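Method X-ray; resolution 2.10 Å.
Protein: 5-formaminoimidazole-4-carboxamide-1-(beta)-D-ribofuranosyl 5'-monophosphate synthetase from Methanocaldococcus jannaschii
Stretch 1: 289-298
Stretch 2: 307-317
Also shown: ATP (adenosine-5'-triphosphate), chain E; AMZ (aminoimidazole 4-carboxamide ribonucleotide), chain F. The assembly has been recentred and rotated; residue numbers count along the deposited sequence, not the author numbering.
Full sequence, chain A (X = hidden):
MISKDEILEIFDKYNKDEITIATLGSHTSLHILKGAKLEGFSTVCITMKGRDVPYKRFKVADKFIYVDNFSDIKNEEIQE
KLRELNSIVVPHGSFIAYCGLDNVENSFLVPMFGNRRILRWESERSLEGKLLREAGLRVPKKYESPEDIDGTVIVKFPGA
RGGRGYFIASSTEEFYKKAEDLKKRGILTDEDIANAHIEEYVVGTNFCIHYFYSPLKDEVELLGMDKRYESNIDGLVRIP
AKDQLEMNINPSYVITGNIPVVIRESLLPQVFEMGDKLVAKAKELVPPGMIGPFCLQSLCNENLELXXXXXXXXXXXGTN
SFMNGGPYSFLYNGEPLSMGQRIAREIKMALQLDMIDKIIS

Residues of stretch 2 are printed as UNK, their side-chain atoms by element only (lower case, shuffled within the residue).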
ATOM      1  N   GLY A 289      32.360  15.293   9.365  1.00 46.52           N
ATOM      2  CA  GLY A 289      32.177  14.021  10.053  1.00 42.01           C
ATOM      3  C   GLY A 289      31.538  12.975   9.163  1.00 43.89           C
ATOM      4  O   GLY A 289      31.796  12.929   7.957  1.00 37.08           O
ATOM      5  N   MET A 290      30.703  12.132   9.762  1.00 47.37           N
ATOM      6  CA  MET A 290      29.983  11.104   9.017  1.00 50.00           C
ATOM      7  C   MET A 290      28.815  11.741   8.279  1.00 46.85           C
ATOM      8  O   MET A 290      28.104  12.577   8.834  1.00 45.17           O
ATOM      9  CB  MET A 290      29.466  10.020   9.966  1.00 53.91           C
ATOM     10  CG  MET A 290      30.537   9.446  10.888  1.00 56.06           C
ATOM     11  SD  MET A 290      31.472   8.068  10.195  1.00 63.20           S
ATOM     12  CE  MET A 290      31.252   8.285   8.433  1.00 62.33           C
ATOM     13  N   ILE A 291      28.627  11.360   7.022  1.00 45.07           N
ATOM     14  CA  ILE A 291      27.485  11.848   6.256  1.00 44.22           C
ATOM     15  C   ILE A 291      26.759  10.670   5.624  1.00 34.89           C
ATOM     16  O   ILE A 291      27.291   9.998   4.742  1.00 38.19           O
ATOM     17  CB  ILE A 291      27.907  12.869   5.170  1.00 43.69           C
ATOM     18  CG1 ILE A 291      28.640  14.064   5.798  1.00 44.92           C
ATOM     19  CG2 ILE A 291      26.702  13.335   4.365  1.00 39.54           C
ATOM     20  CD1 ILE A 291      27.806  14.884   6.760  1.00 39.56           C
ATOM     21  N   GLY A 292      25.543  10.411   6.090  1.00 35.40           N
ATOM     22  CA  GLY A 292      24.757   9.324   5.544  1.00 31.10           C
ATOM     23  C   GLY A 292      25.073   7.977   6.168  1.00 31.15           C
ATOM     24  O   GLY A 292      25.187   7.861   7.393  1.00 27.84           O
ATOM     25  N   PRO A 293      25.209   6.946   5.324  1.00 26.22           N
ATOM     26  CA  PRO A 293      25.392   5.579   5.789  1.00 30.16           C
ATOM     27  C   PRO A 293      26.765   5.305   6.404  1.00 38.72           C
ATOM     28  O   PRO A 293      27.798   5.696   5.841  1.00 33.17           O
ATOM     29  CB  PRO A 293      25.216   4.753   4.514  1.00 27.28           C
ATOM     30  CG  PRO A 293      25.609   5.667   3.414  1.00 27.90           C
ATOM     31  CD  PRO A 293      25.180   7.036   3.853  1.00 26.10           C
ATOM     32  N   PHE A 294      26.759   4.653   7.565  1.00 35.84           N
ATOM     33  CA  PHE A 294      27.975   4.079   8.144  1.00 32.50           C
ATOM     34  C   PHE A 294      27.650   2.827   8.944  1.00 36.22           C
ATOM     35  O   PHE A 294      26.534   2.664   9.448  1.00 35.35           O
ATOM     36  CB  PHE A 294      28.757   5.093   8.992  1.00 25.03           C
ATOM     37  CG  PHE A 294      28.094   5.466  10.292  1.00 23.56           C
ATOM     38  CD1 PHE A 294      28.355   4.751  11.449  1.00 28.52           C
ATOM     39  CD2 PHE A 294      27.245   6.559  10.365  1.00 24.31           C
ATOM     40  CE1 PHE A 294      27.764   5.101  12.656  1.00 29.12           C
ATOM     41  CE2 PHE A 294      26.648   6.919  11.574  1.00 26.07           C
ATOM     42  CZ  PHE A 294      26.914   6.190  12.718  1.00 26.75           C
ATOM     43  N   CYS A 295      28.638   1.948   9.052  1.00 38.84           N
ATOM     44  CA  CYS A 295      28.438   0.620   9.616  1.00 38.58           C
ATOM     45  C   CYS A 295      29.472   0.323  10.694  1.00 39.11           C
ATOM     46  O   CYS A 295      30.668   0.575  10.502  1.00 37.78           O
ATOM     47  CB  CYS A 295      28.549  -0.414   8.496  1.00 34.32           C
ATOM     48  SG  CYS A 295      28.420  -2.138   9.006  1.00 29.58           S
ATOM     49  N   LEU A 296      29.006  -0.186  11.829  1.00 30.26           N
ATOM     50  CA  LEU A 296      29.893  -0.770  12.838  1.00 34.09           C
ATOM     51  C   LEU A 296      29.796  -2.288  12.757  1.00 33.48           C
ATOM     52  O   LEU A 296      28.720  -2.861  12.958  1.00 34.06           O
ATOM     53  CB  LEU A 296      29.528  -0.300  14.251  1.00 23.63           C
ATOM     54  CG  LEU A 296      29.771   1.185  14.554  1.00 27.49           C
ATOM     55  CD1 LEU A 296      29.541   1.463  16.010  1.00 21.07           C
ATOM     56  CD2 LEU A 296      31.167   1.613  14.146  1.00 29.43           C
ATOM     57  N   GLN A 297      30.915  -2.935  12.454  1.00 29.58           N
ATOM     58  CA  GLN A 297      30.960  -4.394  12.372  1.00 23.59           C
ATOM     59  C   GLN A 297      31.451  -4.942  13.699  1.00 31.67           C
ATOM     60  O   GLN A 297      32.614  -4.788  14.054  1.00 35.70           O
ATOM     61  CB  GLN A 297      31.878  -4.834  11.241  1.00 34.54           C
ATOM     62  CG  GLN A 297      31.421  -4.348   9.886  1.00 35.89           C
ATOM     63  CD  GLN A 297      32.550  -4.241   8.902  1.00 42.85           C
ATOM     64  OE1 GLN A 297      32.988  -3.141   8.568  1.00 45.31           O
ATOM     65  NE2 GLN A 297      33.044  -5.385   8.434  1.00 42.42           N
ATOM     66  N   SER A 298      30.562  -5.578  14.443  1.00 34.35           N
ATOM     67  CA  SER A 298      30.869  -5.897  15.823  1.00 27.96           C
ATOM     68  C   SER A 298      30.636  -7.352  16.209  1.00 30.37           C
ATOM     69  O   SER A 298      30.057  -8.132  15.451  1.00 37.55           O
ATOM     70  CB  SER A 298      30.070  -4.983  16.744  1.00 32.62           C
ATOM     71  OG  SER A 298      28.682  -5.231  16.613  1.00 41.90           O
ATOM     72  N   UNK A 307      31.864  -5.366  20.636  1.00 36.36           N
ATOM     73  CA  UNK A 307      33.249  -5.041  20.337  1.00 29.25           C
ATOM     74  C   UNK A 307      33.372  -4.861  18.836  1.00 32.78           C
ATOM     75  O   UNK A 307      33.082  -5.779  18.070  1.00 37.20           O
ATOM     76  c   UNK A 307      34.216  -6.177  20.814  1.00 32.93           C
ATOM     77  c   UNK A 307      35.663  -5.841  20.481  1.00 30.68           C
ATOM     78  c   UNK A 307      34.068  -6.424  22.308  1.00 34.92           C
ATOM     79  N   UNK A 308      33.797  -3.686  18.398  1.00 22.89           N
ATOM     80  CA  UNK A 308      33.843  -3.436  16.963  1.00 34.63           C
ATOM     81  C   UNK A 308      35.221  -3.687  16.362  1.00 37.11           C
ATOM     82  O   UNK A 308      36.214  -3.055  16.728  1.00 38.92           O
ATOM     83  c   UNK A 308      33.220  -2.052  16.563  1.00 34.70           C
ATOM     84  c   UNK A 308      34.117  -1.298  15.600  1.00 29.90           C
ATOM     85  c   UNK A 308      32.920  -1.225  17.780  1.00 33.81           C
ATOM     86  N   UNK A 309      35.265  -4.639  15.438  1.00 33.27           N
ATOM     87  CA  UNK A 309      36.507  -5.070  14.840  1.00 35.11           C
ATOM     88  C   UNK A 309      36.708  -4.409  13.490  1.00 43.02           C
ATOM     89  O   UNK A 309      37.788  -4.487  12.904  1.00 37.42           O
ATOM     90  c   UNK A 309      33.459  -8.172  12.107  1.00 29.67           C
ATOM     91  c   UNK A 309      33.254  -8.133  13.480  1.00 26.59           C
ATOM     92  c   UNK A 309      34.648  -7.694  11.573  1.00 29.30           C
ATOM     93  c   UNK A 309      36.517  -6.592  14.694  1.00 36.62           C
ATOM     94  c   UNK A 309      35.629  -7.183  12.417  1.00 28.29           C
ATOM     95  c   UNK A 309      34.243  -7.614  14.316  1.00 31.19           C
ATOM     96  c   UNK A 309      35.436  -7.131  13.789  1.00 33.25           C
ATOM     97  N   UNK A 310      35.656  -3.768  12.991  1.00 41.00           N
ATOM     98  CA  UNK A 310      35.733  -3.042  11.729  1.00 37.60           C
ATOM     99  C   UNK A 310      34.640  -1.982  11.622  1.00 35.32           C
ATOM    100  O   UNK A 310      33.709  -1.949  12.430  1.00 32.46           O
ATOM    101  o   UNK A 310      37.196  -2.138   9.174  1.00 58.38           O
ATOM    102  c   UNK A 310      37.801  -3.204   9.411  1.00 53.37           C
ATOM    103  c   UNK A 310      35.667  -3.999  10.538  1.00 36.89           C
ATOM    104  c   UNK A 310      37.025  -4.389   9.975  1.00 49.19           C
ATOM    105  o   UNK A 310      39.025  -3.341   9.199  1.00 59.95           O
ATOM    106  N   UNK A 311      34.772  -1.116  10.623  1.00 34.88           N
ATOM    107  CA  UNK A 311      33.778  -0.091  10.350  1.00 36.26           C
ATOM    108  C   UNK A 311      33.896   0.409   8.919  1.00 38.50           C
ATOM    109  O   UNK A 311      34.924   0.216   8.265  1.00 35.92           O
ATOM    110  c   UNK A 311      35.182   1.907  11.040  1.00 42.39           C
ATOM    111  s   UNK A 311      35.023   3.600  11.639  1.00 53.25           S
ATOM    112  c   UNK A 311      34.193   4.366  10.248  1.00 42.62           C
ATOM    113  c   UNK A 311      33.940   1.084  11.308  1.00 39.79           C
ATOM    114  N   UNK A 312      32.829   1.045   8.436  1.00 35.15           N
ATOM    115  CA  UNK A 312      32.834   1.695   7.130  1.00 36.97           C
ATOM    116  C   UNK A 312      32.318   3.120   7.291  1.00 41.03           C
ATOM    117  O   UNK A 312      31.561   3.412   8.222  1.00 37.65           O
ATOM    118  c   UNK A 312      31.960   0.933   6.145  1.00 40.04           C
ATOM    119  o   UNK A 312      32.325  -0.435   6.107  1.00 53.41           O
ATOM    120  N   UNK A 313      32.737   4.006   6.394  1.00 43.24           N
ATOM    121  CA  UNK A 313      32.354   5.411   6.481  1.00 47.70           C
ATOM    122  C   UNK A 313      31.361   5.738   5.375  1.00 51.69           C
ATOM    123  O   UNK A 313      30.889   6.867   5.250  1.00 53.71           O
ATOM    124  c   UNK A 313      33.580   6.303   6.392  1.00 49.56           C
ATOM    125  N   UNK A 314      31.067   4.730   4.561  1.00 48.97           N
ATOM    126  CA  UNK A 314      29.998   4.814   3.584  1.00 46.42           C
ATOM    127  C   UNK A 314      29.136   3.553   3.687  1.00 41.83           C
ATOM    128  O   UNK A 314      29.171   2.862   4.700  1.00 42.64           O
ATOM    129  n   UNK A 314      32.948   2.129   1.839  1.00 51.24           N
ATOM    130  c   UNK A 314      30.559   5.018   2.177  1.00 45.32           C
ATOM    131  n   UNK A 314      31.984   0.063   1.568  1.00 49.58           N
ATOM    132  c   UNK A 314      31.673   2.827   1.879  1.00 44.39           C
ATOM    133  c   UNK A 314      33.069   0.817   1.693  1.00 52.58           C
ATOM    134  n   UNK A 314      34.276   0.262   1.668  1.00 49.12           N
ATOM    135  c   UNK A 314      31.869   4.314   1.930  1.00 46.29           C
ATOM    136  N   UNK A 315      28.367   3.251   2.650  1.00 34.49           N
ATOM    137  CA  UNK A 315      27.423   2.144   2.731  1.00 37.36           C
ATOM    138  C   UNK A 315      28.155   0.800   2.742  1.00 37.43           C
ATOM    139  O   UNK A 315      29.029   0.566   1.917  1.00 34.18           O
ATOM    140  c   UNK A 315      27.013   1.991   0.224  1.00 35.24           C
ATOM    141  c   UNK A 315      25.230   1.215   1.851  1.00 28.28           C
ATOM    142  c   UNK A 315      26.367   2.206   1.597  1.00 34.77           C
ATOM    143  N   UNK A 316      27.800  -0.056   3.702  1.00 31.25           N
ATOM    144  CA  UNK A 316      28.358  -1.403   3.818  1.00 30.96           C
ATOM    145  C   UNK A 316      27.532  -2.428   3.033  1.00 33.27           C
ATOM    146  O   UNK A 316      26.305  -2.315   2.938  1.00 33.70           O
ATOM    147  c   UNK A 316      28.447  -1.810   5.294  1.00 32.87           C
ATOM    148  o   UNK A 316      30.166  -3.414   5.719  1.00 37.30           O
ATOM    149  o   UNK A 316      28.142  -4.187   5.380  1.00 34.37           O
ATOM    150  c   UNK A 316      28.952  -3.240   5.482  1.00 39.74           C
ATOM    151  N   UNK A 317      28.208  -3.436   2.491  1.00 30.66           N
ATOM    152  CA  UNK A 317      27.559  -4.448   1.654  1.00 22.17           C
ATOM    153  C   UNK A 317      26.402  -5.184   2.307  1.00 31.60           C
ATOM    154  O   UNK A 317      25.529  -5.707   1.620  1.00 27.62           O
TER
HETATM  155  PG  ATP E 400      34.617  -7.633   4.812  1.00 56.33           P
HETATM  156  O1G ATP E 400      34.516  -6.381   3.969  1.00 53.25           O
HETATM  157  O2G ATP E 400      33.677  -7.663   6.001  1.00 46.99           O
HETATM  158  O3G ATP E 400      34.624  -8.907   4.000  1.00 56.65           O
HETATM  159  PB  ATP E 400      36.526  -6.532   6.622  1.00 47.22           P
HETATM  160  O1B ATP E 400      35.415  -5.531   6.827  1.00 49.54           O
HETATM  161  O2B ATP E 400      37.916  -6.016   6.327  1.00 50.83           O
HETATM  162  O3B ATP E 400      36.112  -7.561   5.442  1.00 49.13           O
HETATM  163  PA  ATP E 400      37.833  -8.295   8.483  1.00 40.04           P
HETATM  164  O1A ATP E 400      38.490  -7.527   9.601  1.00 36.87           O
HETATM  165  O2A ATP E 400      38.613  -8.809   7.303  1.00 40.82           O
HETATM  166  O3A ATP E 400      36.560  -7.436   7.962  1.00 46.35           O
HETATM  167  O5' ATP E 400      37.098  -9.548   9.158  1.00 38.31           O
HETATM  168  C5' ATP E 400      36.715 -10.650   8.352  1.00 38.81           C
HETATM  169  C4' ATP E 400      36.034 -11.667   9.252  1.00 39.60           C
HETATM  170  O4' ATP E 400      36.972 -12.215  10.185  1.00 36.02           O
HETATM  171  C3' ATP E 400      34.932 -11.056  10.099  1.00 39.04           C
HETATM  172  O3' ATP E 400      33.679 -11.023   9.409  1.00 46.13           O
HETATM  173  C2' ATP E 400      34.900 -11.968  11.310  1.00 39.09           C
HETATM  174  O2' ATP E 400      34.078 -13.106  11.054  1.00 36.32           O
HETATM  175  C1' ATP E 400      36.344 -12.432  11.453  1.00 31.08           C
HETATM  176  N9  ATP E 400      37.000 -11.561  12.446  1.00 32.87           N
HETATM  177  C8  ATP E 400      37.587 -10.381  12.165  1.00 29.06           C
HETATM  178  N7  ATP E 400      38.086  -9.811  13.289  1.00 31.25           N
HETATM  179  C5  ATP E 400      37.833 -10.647  14.315  1.00 31.49           C
HETATM  180  C6  ATP E 400      38.105 -10.655  15.769  1.00 30.22           C
HETATM  181  N6  ATP E 400      38.759  -9.630  16.369  1.00 30.68           N
HETATM  182  N1  ATP E 400      37.659 -11.712  16.475  1.00 33.53           N
HETATM  183  C2  ATP E 400      36.999 -12.737  15.890  1.00 30.45           C
HETATM  184  N3  ATP E 400      36.729 -12.797  14.576  1.00 28.55           N
HETATM  185  C4  ATP E 400      37.103 -11.793  13.754  1.00 29.35           C
HETATM  186  O5  AMZ F 401      27.900  -8.480   1.250  1.00 35.53           O
HETATM  187  C6  AMZ F 401      28.810  -7.925   1.870  1.00 33.97           C
HETATM  188  N2  AMZ F 401      28.869  -7.833   3.196  1.00 26.89           N
HETATM  189  C3A AMZ F 401      29.979  -7.295   1.130  1.00 27.91           C
HETATM  190  C7A AMZ F 401      31.121  -6.748   1.687  1.00 31.41           C
HETATM  191  N3  AMZ F 401      31.428  -6.652   2.982  1.00 25.65           N
HETATM  192  N1  AMZ F 401      30.077  -7.199  -0.190  1.00 32.69           N
HETATM  193  C5  AMZ F 401      31.247  -6.600  -0.454  1.00 26.94           C
HETATM  194  N   AMZ F 401      31.881  -6.327   0.692  1.00 35.75           N
HETATM  195  C1  AMZ F 401      33.196  -5.655   0.826  1.00 40.42           C
HETATM  196  C2  AMZ F 401      34.370  -6.634   0.776  1.00 42.31           C
HETATM  197  C3  AMZ F 401      34.888  -6.496  -0.644  1.00 45.06           C
HETATM  198  O2  AMZ F 401      36.308  -6.627  -0.642  1.00 52.16           O
HETATM  199  O1  AMZ F 401      35.359  -6.175   1.704  1.00 50.91           O
HETATM  200  O   AMZ F 401      33.287  -4.813  -0.336  1.00 38.43           O
HETATM  201  C   AMZ F 401      34.539  -5.050  -0.987  1.00 48.29           C
HETATM  202  C4  AMZ F 401      34.293  -4.859  -2.497  1.00 41.52           C
HETATM  203  O3  AMZ F 401      33.269  -5.742  -2.943  1.00 32.80           O
HETATM  204  P   AMZ F 401      33.443  -6.515  -4.312  1.00 35.93           P
HETATM  205  OP1 AMZ F 401      33.464  -5.647  -5.518  1.00 38.70           O
HETATM  206  O4  AMZ F 401      34.805  -7.363  -4.211  1.00 41.19           O
HETATM  207  OP2 AMZ F 401      32.243  -7.600  -4.402  1.00 34.79           O
HETATM  208  O   HOH W   1      28.770   8.070   3.570  1.00 46.65           O

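Position 307 carries three carbons, one bearing the other two, and its CB points away from stretch 1; this branched stub is Val-307. Its backbone still engages, with O 3.2 Å from Ser-298 CA. Position 308 repeats the three-carbon fork, now on the sheet face shared with Leu-296 and Ser-298, its CB 4.3 Å from Ser-298 CB: Val-308.

Position 309 holds one carbon followed by a ring of six carbons, with no heteroatom, so it is Phe-309. The chain turns a corner here. Its N donates to Gln-297 O at 3.0 Å, and Gln-297 CB lies over the ring face, 4.2 Å from the centroid, while Ser-298 O sits at the edge.

Position 310 has three carbons in line, the third carrying two oxygens: Glu-310, since a carboxylate one carbon shorter would be aspartate. Two oxygens, with no nitrogen, rule out glutamine; OE2 accepts from the backbone N of position 311 at 3.0 Å. Its CB lies 3.4 Å from Gln-297 OE1, though the acid end leads away.

Position 311 is an unbranched chain of two carbons, sulfur and one carbon, which only methionine provides: Met-311, whose CB packs 4.0 Å from Leu-296 CD2. Position 312 has one carbon and one oxygen, hence Ser-312; its CB is 4.4 Å from Cys-295 CB on the opposite face from Leu-296.

Position 313 has a single carbon, Ala-313, and that CB meets Met-290 CE at 3.7 Å. Position 314 shows three carbons, a nitrogen, then a carbon with two more nitrogens: Arg-314. It points away, and NH2 donates to the O of position 315 at 3.0 Å. Position 315, another three-carbon fork, is Val-315, its CB 4.0 Å from Pro-293 CG. Position 316 has two carbons, the second carrying two oxygens; asparagine would need a nitrogen, so this is Asp-316, with CB 3.5 Å from Cys-295 CB. Position 317 has no side-chain atoms: Gly-317, where a CB would clash with AMZ C3A.

The contact is an antiparallel pairing. Ser-312 N to Cys-295 O and Gln-297 N to Glu-310 O, both 3.0 Å, fix the register; the return bonds, Cys-295 N to Ser-312 O and Glu-310 N to Gln-297 O, are weak at 3.4 Å. A bulge between Gln-297 and Ser-298 lets Gln-297 O take both Phe-309 N and Glu-310 N. Leu-296, Met-311 and Val-308 give one face its apolar packing, while on the other Gln-297 NE2 reaches ATP O1B at 2.9 Å.

Stretch 2, residues 307-317: VVFEMSARVDG
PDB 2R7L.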